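Local coordinates for protein erythromycin dehydratase (Saccharopolyspora erythraea, PDB 3EL6) that probably catalyses the dehydration of beta-hydroxyacyl intermediates during assembly of the polyketide core of erythromycin, as the dehydratase domain of a modular synthase, at residues A[48-60]-A[109-123]. Sequence-based numbering, arbitrary orientation.
Sequences GHGGAVFTGRLST and LAGAGALLRMSVGAP
The imidazole of His49 lies with one face on the backbone of Gly121 and Ala122, Ala122 N standing 3.8 Å above the ring centre and Gly121 C over its rim. At the ring edge His49 ND1 accepts a hydrogen bond from Gly51 N (2.9 Å), almost in the ring plane, which fixes the ring's rotation. The Phe54 ring has Val120 CG2 at its edge, 4.0 Å from CE1, while the methyl CE of Met118, brought round by a bend at chi3 (-70°), touches Phe54 CB. On this same side of the strands Leu58 and Leu116 meet at about a right angle, their CD1 methyls tightly packed, and helix 79-93 covers Phe54, Leu116 and Met118. On the other side the Arg117 guanidinium takes Thr55 CG2 at its edge. Bends at chi2 and chi3 carry Arg117 NE to Thr55 OG1 (2.8 Å), a weak hydrogen bond at 129°, and leave Arg117 CD against Val53 CG1 (3.4 Å). The stronger partner of Arg117 is the carbonyl O of Asp45 of the second subunit, reached by NH1. Arg57 runs alongside Leu115, whose CD2 sits at the guanidinium edge, and its NH2 binds Ser28 O of the second subunit. Eight backbone hydrogen bonds join the strands from Ala52-Val120 to Leu58-Ala114. This antiparallel pair, one side on helix 79-93 and the other on the second subunit, is consistent with the N-terminal hotdog of the double-hotdog fold, in which a beta-sheet wraps a central helix.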
# COMPACT_ATOMS: atom_id res chain seq x y z
N GLY A 48 8.42 2.20 -5.03
CA GLY A 48 8.80 2.09 -6.42
C GLY A 48 8.08 3.12 -7.30
O GLY A 48 8.71 3.79 -8.13
N HIS A 49 6.78 3.31 -7.08
CA HIS A 49 6.06 4.23 -7.94
C HIS A 49 5.68 5.57 -7.34
O HIS A 49 5.19 6.42 -8.07
CB HIS A 49 4.89 3.56 -8.69
CG HIS A 49 3.73 3.11 -7.84
ND1 HIS A 49 3.15 3.89 -6.85
CD2 HIS A 49 2.97 1.97 -7.91
CE1 HIS A 49 2.11 3.25 -6.33
NE2 HIS A 49 1.98 2.09 -6.96
N GLY A 50 5.95 5.78 -6.04
CA GLY A 50 5.70 7.07 -5.39
C GLY A 50 4.26 7.23 -4.94
O GLY A 50 3.88 8.30 -4.39
N GLY A 51 3.43 6.20 -5.17
CA GLY A 51 2.06 6.20 -4.61
C GLY A 51 2.02 5.86 -3.12
O GLY A 51 3.05 5.85 -2.40
N ALA A 52 0.81 5.56 -2.62
CA ALA A 52 0.65 5.35 -1.23
C ALA A 52 -0.70 4.74 -0.94
O ALA A 52 -1.62 4.90 -1.75
CB ALA A 52 0.82 6.66 -0.48
N VAL A 53 -0.83 4.05 0.19
CA VAL A 53 -2.13 3.56 0.65
C VAL A 53 -2.44 4.14 2.04
O VAL A 53 -1.58 4.16 2.92
CB VAL A 53 -2.19 2.00 0.72
CG1 VAL A 53 -3.61 1.51 1.09
CG2 VAL A 53 -1.73 1.42 -0.63
N PHE A 54 -3.67 4.60 2.21
CA PHE A 54 -4.10 5.29 3.46
C PHE A 54 -5.24 4.53 4.06
O PHE A 54 -6.16 4.14 3.31
CB PHE A 54 -4.59 6.74 3.11
CG PHE A 54 -3.54 7.58 2.44
CD1 PHE A 54 -3.41 7.61 1.03
CD2 PHE A 54 -2.64 8.35 3.22
CE1 PHE A 54 -2.40 8.38 0.40
CE2 PHE A 54 -1.63 9.13 2.58
CZ PHE A 54 -1.52 9.15 1.18
N THR A 55 -5.23 4.32 5.38
CA THR A 55 -6.41 3.69 6.00
C THR A 55 -7.01 4.59 7.10
O THR A 55 -6.30 5.39 7.70
CB THR A 55 -6.15 2.23 6.39
OG1 THR A 55 -5.40 1.60 5.31
CG2 THR A 55 -7.51 1.42 6.63
N GLY A 56 -8.32 4.51 7.26
CA GLY A 56 -9.01 5.33 8.28
C GLY A 56 -10.34 4.69 8.64
O GLY A 56 -10.65 3.56 8.23
N ARG A 57 -11.14 5.42 9.41
CA ARG A 57 -12.35 4.84 9.97
C ARG A 57 -13.22 6.01 10.27
O ARG A 57 -12.69 7.02 10.69
CB ARG A 57 -11.99 4.12 11.26
CG ARG A 57 -13.09 3.21 11.79
CD ARG A 57 -12.50 2.22 12.89
NE ARG A 57 -11.64 1.16 12.30
CZ ARG A 57 -10.42 0.79 12.73
NH1 ARG A 57 -9.85 1.37 13.78
NH2 ARG A 57 -9.75 -0.17 12.10
N LEU A 58 -14.50 5.87 10.00
CA LEU A 58 -15.53 6.90 10.27
C LEU A 58 -16.51 6.26 11.25
O LEU A 58 -16.89 5.10 11.08
CB LEU A 58 -16.35 7.14 9.00
CG LEU A 58 -16.09 8.44 8.26
CD1 LEU A 58 -14.69 8.90 8.51
CD2 LEU A 58 -16.38 8.23 6.82
N SER A 59 -17.01 7.02 12.22
CA SER A 59 -18.12 6.51 13.02
C SER A 59 -18.82 7.68 13.70
O SER A 59 -18.19 8.68 14.00
CB SER A 59 -17.62 5.58 14.10
OG SER A 59 -16.83 6.32 15.01
N THR A 60 -20.12 7.56 13.91
CA THR A 60 -20.84 8.63 14.64
C THR A 60 -20.32 8.84 16.05
O THR A 60 -20.39 9.95 16.59
CB THR A 60 -22.33 8.37 14.63
OG1 THR A 60 -22.57 7.05 15.14
CG2 THR A 60 -22.87 8.37 13.24
N LEU A 109 -24.07 4.86 6.53
CA LEU A 109 -23.48 4.60 7.84
C LEU A 109 -24.39 3.76 8.70
O LEU A 109 -25.54 4.14 9.02
CB LEU A 109 -23.06 5.87 8.59
CG LEU A 109 -21.59 6.25 8.54
CD1 LEU A 109 -21.29 7.26 9.67
CD2 LEU A 109 -20.67 5.04 8.66
N ALA A 110 -23.83 2.60 9.03
CA ALA A 110 -24.43 1.52 9.75
C ALA A 110 -23.80 1.56 11.12
O ALA A 110 -22.56 1.49 11.25
CB ALA A 110 -24.06 0.19 9.08
N GLY A 111 -24.66 1.67 12.14
CA GLY A 111 -24.22 1.88 13.52
C GLY A 111 -22.79 1.47 13.82
O GLY A 111 -22.12 2.11 14.61
N ALA A 112 -22.33 0.40 13.19
CA ALA A 112 -20.97 -0.11 13.45
C ALA A 112 -19.81 0.77 12.94
O ALA A 112 -18.66 0.49 13.23
CB ALA A 112 -20.81 -1.53 12.90
N GLY A 113 -20.10 1.84 12.20
CA GLY A 113 -19.01 2.66 11.64
C GLY A 113 -18.57 2.09 10.30
O GLY A 113 -19.14 1.12 9.82
N ALA A 114 -17.54 2.68 9.69
CA ALA A 114 -17.06 2.21 8.39
C ALA A 114 -15.56 2.33 8.34
O ALA A 114 -14.99 3.26 8.95
CB ALA A 114 -17.72 3.04 7.26
N LEU A 115 -14.88 1.37 7.70
CA LEU A 115 -13.46 1.51 7.44
C LEU A 115 -13.35 2.21 6.10
O LEU A 115 -14.21 2.06 5.22
CB LEU A 115 -12.78 0.12 7.37
CG LEU A 115 -12.80 -0.65 8.67
CD1 LEU A 115 -12.53 -2.16 8.48
CD2 LEU A 115 -11.75 -0.06 9.54
N LEU A 116 -12.24 2.93 5.91
CA LEU A 116 -11.97 3.68 4.69
C LEU A 116 -10.58 3.26 4.22
O LEU A 116 -9.68 2.96 5.04
CB LEU A 116 -11.85 5.18 5.02
CG LEU A 116 -13.14 5.73 5.59
CD1 LEU A 116 -12.82 7.14 6.25
CD2 LEU A 116 -14.15 5.78 4.49
N ARG A 117 -10.41 3.22 2.90
CA ARG A 117 -9.07 2.91 2.34
C ARG A 117 -8.92 3.71 1.05
O ARG A 117 -9.78 3.66 0.16
CB ARG A 117 -8.97 1.39 2.15
CG ARG A 117 -7.70 0.87 1.40
CD ARG A 117 -6.54 0.27 2.20
NE ARG A 117 -6.64 -0.16 3.58
CZ ARG A 117 -6.57 -1.42 3.96
NH1 ARG A 117 -6.48 -2.40 3.04
NH2 ARG A 117 -6.64 -1.73 5.25
N MET A 118 -7.85 4.52 0.95
CA MET A 118 -7.58 5.26 -0.27
C MET A 118 -6.27 4.73 -0.85
O MET A 118 -5.35 4.48 -0.10
CB MET A 118 -7.42 6.77 0.00
CG MET A 118 -8.69 7.47 0.34
SD MET A 118 -8.23 9.19 0.43
CE MET A 118 -7.24 9.24 1.94
N SER A 119 -6.24 4.48 -2.15
CA SER A 119 -5.02 4.02 -2.83
C SER A 119 -4.66 5.02 -3.89
O SER A 119 -5.51 5.35 -4.71
CB SER A 119 -5.25 2.67 -3.57
OG SER A 119 -5.94 1.76 -2.71
N VAL A 120 -3.41 5.47 -3.87
CA VAL A 120 -2.89 6.36 -4.92
C VAL A 120 -1.84 5.59 -5.75
O VAL A 120 -0.91 5.01 -5.19
CB VAL A 120 -2.26 7.58 -4.29
CG1 VAL A 120 -1.61 8.50 -5.39
CG2 VAL A 120 -3.37 8.38 -3.52
N GLY A 121 -2.01 5.55 -7.05
CA GLY A 121 -1.15 4.67 -7.87
C GLY A 121 -0.00 5.39 -8.49
O GLY A 121 0.34 6.50 -8.08
N ALA A 122 0.56 4.78 -9.54
CA ALA A 122 1.77 5.27 -10.20
C ALA A 122 1.42 6.47 -11.07
O ALA A 122 0.29 6.59 -11.53
CB ALA A 122 2.33 4.13 -11.12
N PRO A 123 2.38 7.36 -11.31
CA PRO A 123 2.14 8.53 -12.15
C PRO A 123 2.00 8.17 -13.61
O PRO A 123 2.65 7.22 -14.09
CB PRO A 123 3.34 9.43 -11.86
CG PRO A 123 4.45 8.44 -11.51
CD PRO A 123 3.74 7.32 -10.73